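Local coordinates for lysozyme inhibitor LprI-like N-terminal domain-containing protein (Pseudomonas putida, PDB 3GI7) that is of unknown function but is a secreted protein with an LprI-like domain, and may inhibit lysozyme as its relatives are named for doing, at residues Asp47-Gly50 with Gly54-Ser57; Gln35-Glu40 with Glu102-Leu107. One frame throughout, in Å; residues are numbered along the deposited sequence.

Contact 1: residues Asp47-Gly50 with Gly54-Ser57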
loop_
_atom_site.group_PDB
_atom_site.type_symbol
_atom_site.label_atom_id
_atom_site.label_comp_id
_atom_site.label_asym_id
_atom_site.label_seq_id
_atom_site.Cartn_x
_atom_site.Cartn_y
_atom_site.Cartn_z
ATOM N N ASP A 47 6.058 -25.023 -3.267
ATOM C CA ASP A 47 5.004 -25.671 -4.081
ATOM C C ASP A 47 4.989 -25.386 -5.572
ATOM O O ASP A 47 4.668 -26.291 -6.373
ATOM C CB ASP A 47 3.603 -25.373 -3.555
ATOM C CG ASP A 47 3.319 -26.035 -2.225
ATOM O OD1 ASP A 47 4.090 -26.894 -1.785
ATOM O OD2 ASP A 47 2.332 -25.651 -1.580
ATOM N N GLN A 48 5.300 -24.161 -5.964
ATOM C CA GLN A 48 5.249 -23.795 -7.369
ATOM C C GLN A 48 6.592 -24.056 -8.049
ATOM O O GLN A 48 6.620 -24.441 -9.214
ATOM C CB GLN A 48 4.805 -22.331 -7.578
ATOM C CG GLN A 48 4.254 -22.071 -8.989
ATOM C CD GLN A 48 4.023 -20.612 -9.328
ATOM O OE1 GLN A 48 3.874 -20.246 -10.502
ATOM N NE2 GLN A 48 4.004 -19.771 -8.314
ATOM N N PHE A 49 7.687 -23.853 -7.334
ATOM C CA PHE A 49 8.998 -23.859 -7.984
ATOM C C PHE A 49 9.974 -24.904 -7.466
ATOM O O PHE A 49 11.084 -24.995 -7.990
ATOM C CB PHE A 49 9.637 -22.451 -7.868
ATOM C CG PHE A 49 8.789 -21.387 -8.463
ATOM C CD1 PHE A 49 8.635 -21.299 -9.843
ATOM C CD2 PHE A 49 8.064 -20.527 -7.640
ATOM C CE1 PHE A 49 7.779 -20.327 -10.396
ATOM C CE2 PHE A 49 7.227 -19.552 -8.174
ATOM C CZ PHE A 49 7.079 -19.472 -9.568
ATOM N N GLY A 50 9.590 -25.649 -6.433
ATOM C CA GLY A 50 10.564 -26.482 -5.690
ATOM C C GLY A 50 11.596 -25.626 -4.948
ATOM O O GLY A 50 11.433 -24.410 -4.804
ATOM N N GLY A 54 18.729 -20.515 -5.422
ATOM C CA GLY A 54 18.819 -19.131 -5.012
ATOM C C GLY A 54 17.540 -18.485 -4.535
ATOM O O GLY A 54 17.582 -17.384 -3.994
ATOM N N LEU A 55 16.408 -19.161 -4.723
ATOM C CA LEU A 55 15.127 -18.540 -4.507
ATOM C C LEU A 55 14.890 -18.260 -3.056
ATOM O O LEU A 55 14.554 -17.128 -2.700
ATOM C CB LEU A 55 13.999 -19.380 -5.091
ATOM C CG LEU A 55 12.593 -18.776 -5.045
ATOM C CD1 LEU A 55 12.552 -17.321 -5.593
ATOM C CD2 LEU A 55 11.579 -19.691 -5.775
HETATM N N MSE A 56 15.048 -19.270 -2.199
HETATM C CA MSE A 56 14.723 -19.062 -0.787
HETATM C C MSE A 56 15.750 -18.091 -0.179
HETATM O O MSE A 56 15.365 -17.253 0.619
HETATM C CB MSE A 56 14.652 -20.374 0.009
HETATM C CG MSE A 56 13.799 -21.455 -0.632
HETATM SE SE MSE A 56 11.948 -20.907 -0.984
HETATM C CE MSE A 56 11.806 -22.022 -2.683
ATOM N N SER A 57 17.020 -18.166 -0.580
ATOM C CA SER A 57 18.027 -17.233 -0.062
ATOM C C SER A 57 17.702 -15.787 -0.464
ATOM O O SER A 57 17.916 -14.855 0.319
ATOM C CB SER A 57 19.438 -17.611 -0.518
ATOM O OG SER A 57 19.884 -18.762 0.184
#

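Contact 2: residues Gln35-Glu40 with Glu102-Leu107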
loop_
_atom_site.group_PDB
_atom_site.type_symbol
_atom_site.label_atom_id
_atom_site.label_comp_id
_atom_site.label_asym_id
_atom_site.label_seq_id
_atom_site.Cartn_x
_atom_site.Cartn_y
_atom_site.Cartn_z
ATOM N N GLN A 35 5.298 -12.888 10.333
ATOM C CA GLN A 35 6.065 -14.141 10.329
ATOM C C GLN A 35 5.264 -15.271 9.691
ATOM O O GLN A 35 5.822 -16.093 8.935
ATOM C CB GLN A 35 6.547 -14.518 11.727
ATOM C CG GLN A 35 7.407 -15.812 11.791
ATOM C CD GLN A 35 8.727 -15.638 11.089
ATOM O OE1 GLN A 35 9.436 -14.672 11.353
ATOM N NE2 GLN A 35 9.076 -16.568 10.189
ATOM N N SER A 36 3.973 -15.362 10.001
ATOM C CA SER A 36 3.122 -16.390 9.390
ATOM C C SER A 36 3.034 -16.219 7.885
ATOM O O SER A 36 3.055 -17.218 7.127
ATOM C CB SER A 36 1.712 -16.380 9.971
ATOM O OG SER A 36 1.783 -16.689 11.342
ATOM N N ALA A 37 2.907 -14.972 7.440
ATOM C CA ALA A 37 2.872 -14.692 6.008
ATOM C C ALA A 37 4.181 -15.082 5.332
ATOM O O ALA A 37 4.152 -15.632 4.221
ATOM C CB ALA A 37 2.533 -13.199 5.721
ATOM N N TYR A 38 5.310 -14.779 5.977
ATOM C CA TYR A 38 6.627 -15.116 5.445
ATOM C C TYR A 38 6.776 -16.663 5.315
ATOM O O TYR A 38 7.183 -17.185 4.271
ATOM C CB TYR A 38 7.687 -14.551 6.352
ATOM C CG TYR A 38 9.073 -14.875 5.904
ATOM C CD1 TYR A 38 9.733 -14.068 5.010
ATOM C CD2 TYR A 38 9.690 -16.067 6.308
ATOM C CE1 TYR A 38 11.041 -14.393 4.563
ATOM C CE2 TYR A 38 10.966 -16.413 5.862
ATOM C CZ TYR A 38 11.622 -15.583 4.981
ATOM O OH TYR A 38 12.852 -15.907 4.543
ATOM N N ASP A 39 6.387 -17.370 6.364
ATOM C CA ASP A 39 6.551 -18.817 6.441
ATOM C C ASP A 39 5.687 -19.468 5.343
ATOM O O ASP A 39 6.111 -20.421 4.694
ATOM C CB ASP A 39 6.105 -19.343 7.830
ATOM C CG ASP A 39 7.081 -19.010 8.965
ATOM O OD1 ASP A 39 8.211 -18.569 8.740
ATOM O OD2 ASP A 39 6.714 -19.248 10.114
ATOM N N GLU A 40 4.479 -18.942 5.179
ATOM C CA GLU A 40 3.569 -19.443 4.167
ATOM C C GLU A 40 4.042 -19.105 2.742
ATOM O O GLU A 40 3.842 -19.911 1.826
ATOM C CB GLU A 40 2.142 -18.973 4.430
ATOM C CG GLU A 40 1.531 -19.593 5.690
ATOM C CD GLU A 40 0.110 -19.111 5.981
ATOM O OE1 GLU A 40 -0.795 -19.969 6.120
ATOM O OE2 GLU A 40 -0.104 -17.888 6.069
ATOM N N GLU A 102 1.678 -4.056 5.922
ATOM C CA GLU A 102 1.892 -3.842 4.498
ATOM C C GLU A 102 2.860 -4.898 3.917
ATOM O O GLU A 102 2.645 -5.372 2.809
ATOM C CB GLU A 102 2.365 -2.415 4.204
ATOM C CG GLU A 102 1.324 -1.358 4.573
ATOM C CD GLU A 102 1.927 0.029 4.666
ATOM O OE1 GLU A 102 3.164 0.139 4.576
ATOM O OE2 GLU A 102 1.165 1.013 4.773
ATOM N N ARG A 103 3.899 -5.262 4.661
ATOM C CA ARG A 103 4.854 -6.290 4.212
ATOM C C ARG A 103 4.169 -7.641 4.135
ATOM O O ARG A 103 4.393 -8.413 3.187
ATOM C CB ARG A 103 6.095 -6.372 5.111
ATOM C CG ARG A 103 7.172 -7.309 4.538
ATOM C CD ARG A 103 7.746 -6.790 3.254
ATOM N NE ARG A 103 8.840 -7.638 2.820
ATOM C CZ ARG A 103 9.533 -7.401 1.705
ATOM N NH1 ARG A 103 9.260 -6.349 0.946
ATOM N NH2 ARG A 103 10.495 -8.238 1.366
ATOM N N ALA A 104 3.295 -7.933 5.090
ATOM C CA ALA A 104 2.591 -9.183 5.106
ATOM C C ALA A 104 1.709 -9.297 3.870
ATOM O O ALA A 104 1.649 -10.360 3.238
ATOM C CB ALA A 104 1.762 -9.358 6.396
ATOM N N GLU A 105 0.999 -8.209 3.534
ATOM C CA GLU A 105 0.181 -8.200 2.333
ATOM C C GLU A 105 1.029 -8.441 1.069
ATOM O O GLU A 105 0.660 -9.212 0.201
ATOM C CB GLU A 105 -0.581 -6.899 2.182
ATOM C CG GLU A 105 -1.444 -6.901 0.966
ATOM C CD GLU A 105 -2.179 -5.599 0.721
ATOM O OE1 GLU A 105 -2.759 -5.095 1.694
ATOM O OE2 GLU A 105 -2.248 -5.187 -0.462
ATOM N N TYR A 106 2.157 -7.775 0.977
ATOM C CA TYR A 106 3.036 -7.967 -0.146
ATOM C C TYR A 106 3.520 -9.432 -0.275
ATOM O O TYR A 106 3.533 -9.994 -1.342
ATOM C CB TYR A 106 4.233 -7.031 0.002
ATOM C CG TYR A 106 5.285 -7.220 -1.057
ATOM C CD1 TYR A 106 5.001 -6.946 -2.387
ATOM C CD2 TYR A 106 6.531 -7.759 -0.740
ATOM C CE1 TYR A 106 5.963 -7.135 -3.377
ATOM C CE2 TYR A 106 7.506 -7.937 -1.711
ATOM C CZ TYR A 106 7.209 -7.647 -3.031
ATOM O OH TYR A 106 8.147 -7.815 -4.028
ATOM N N LEU A 107 3.915 -10.046 0.833
ATOM C CA LEU A 107 4.406 -11.447 0.804
ATOM C C LEU A 107 3.290 -12.416 0.408
ATOM O O LEU A 107 3.500 -13.357 -0.351
ATOM C CB LEU A 107 4.986 -11.809 2.176
ATOM C CG LEU A 107 6.254 -11.041 2.580
ATOM C CD1 LEU A 107 6.738 -11.610 3.942
ATOM C CD2 LEU A 107 7.351 -11.072 1.509
#

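Contact 1: residues Asp47-Gly50 with Gly54-Ser57
The carbonyl oxygen of Gly50 meets the terminal methyl of selenomethionine Met56 across the turn of a helical hairpin, with Gly50 O and Met56 CE 3.2 Å apart. This is a close carbon-to-oxygen approach rather than a hydrogen bond, and the C-O...CE angle of about 143° at Gly50 shows the methyl arriving somewhat bent from the carbonyl direction. The hairpin joins helix 17-49 to helix 55-77 through a short connection with a glycine at each end. Gly50 is the first residue to leave the first helix and does so with positive phi, while Gly54, also at positive phi, occupies the N-cap position of the second.

The selenomethionine chain sets out with CG anti to its carbonyl carbon, then bends at both chi2 and chi3; these bends bring CE back toward the first helix although the CB does not point there. Within the second helix, Met56 CE also lies 3.9 Å from Leu55 CD2, so the two ends lie against each other on the side of helix 17-49. Leu55 supplies the other half of the contact. Its side chain crosses that of Phe49 at about a right angle, and a single methyl does the touching, with Leu55 CD2 4.0 Å from Phe49 CB. The same methyl approaches the ring obliquely at Phe49 CD2.

From helix 17-49, Ile42 touches Met56 and Met45 touches Leu55. His79 of the second subunit packs on Leu55 and makes an edge-to-face ring contact with Phe49, which ties this end of the hairpin into the assembly. Next to it, in the conformer described, Gln48 NE2 hydrogen-bonds to Gln113 O, and Gln48 CB sits 3.7 Å above one face of the Phe49 ring, offset toward the rim.

Contact 2: residues Gln35-Glu40 with Glu102-Leu107
With CG anti to its carbonyl carbon (chi1 -66°) and CD1 or its twin methyl set by a nearly straight chi2 (-176°), Leu107 reaches from helix 86-111 to the backbone of Tyr38 on helix 17-49. Leu107 CD1 comes to 3.8 Å from Tyr38 CA and touches the tyrosine CB as well. The Tyr38 ring stands beyond it, and the methyl lies at the ring's edge, near its plane, 4.0 Å from Tyr38 CD1, so neither ring face is used in meeting the leucine.

One turn back along helix 86-111, Ala104 faces Ala37. Their methyls meet directly, with Ala37 CB and Ala104 CB 4.0 Å apart, and Ala37 CB also rests against the backbone oxygen of Ala104. The small residues permit a close approach: the CA atoms of Ala37 and Ala104 are 5.6 Å apart, and the local helix axes pass within 8.7 Å of each other. No hydrogen bond links the two segments, and the touching surfaces are apolar apart from backbone oxygens.

Leu34 and Leu41, a turn to either side on helix 17-49, extend the seam along Leu107, and Leu34 also covers Ala104. Tyr38 turns to Ile59, Glu60 and Glu63 of helix 55-77; Glu63 in turn forms a salt bridge with Arg103, whose NH1 pairs with Asp73 of the second subunit. On the outer surface Gln35 NE2 donates to Asp39 OD1 in a short, bent bond from above the carboxylate plane, between residues one turn apart.

The two segments run in the same direction, inclined by only 18°, as expected for the first and third helices of an up-down-up three-helix bundle, whose core this leucine and alanine seam helps to fill.

How the contacts relate
Both contacts draw on helix 17-49, which packs near its middle against helix 86-111 in contact 2 and ends in the turn to helix 55-77 in contact 1. Contact 1 is nested within the chain loop that contact 2 closes. Their centres are 16 Å apart and their nearest atoms about 5 Å, so they do not touch. Contact 2 is buried, about 8 Å from the centre of the chain, whereas contact 1 lies about 22 Å out at the bundle's end. The Cys74-Cys95 disulfide joins the remaining helix pair. The second subunit reaches both contacts.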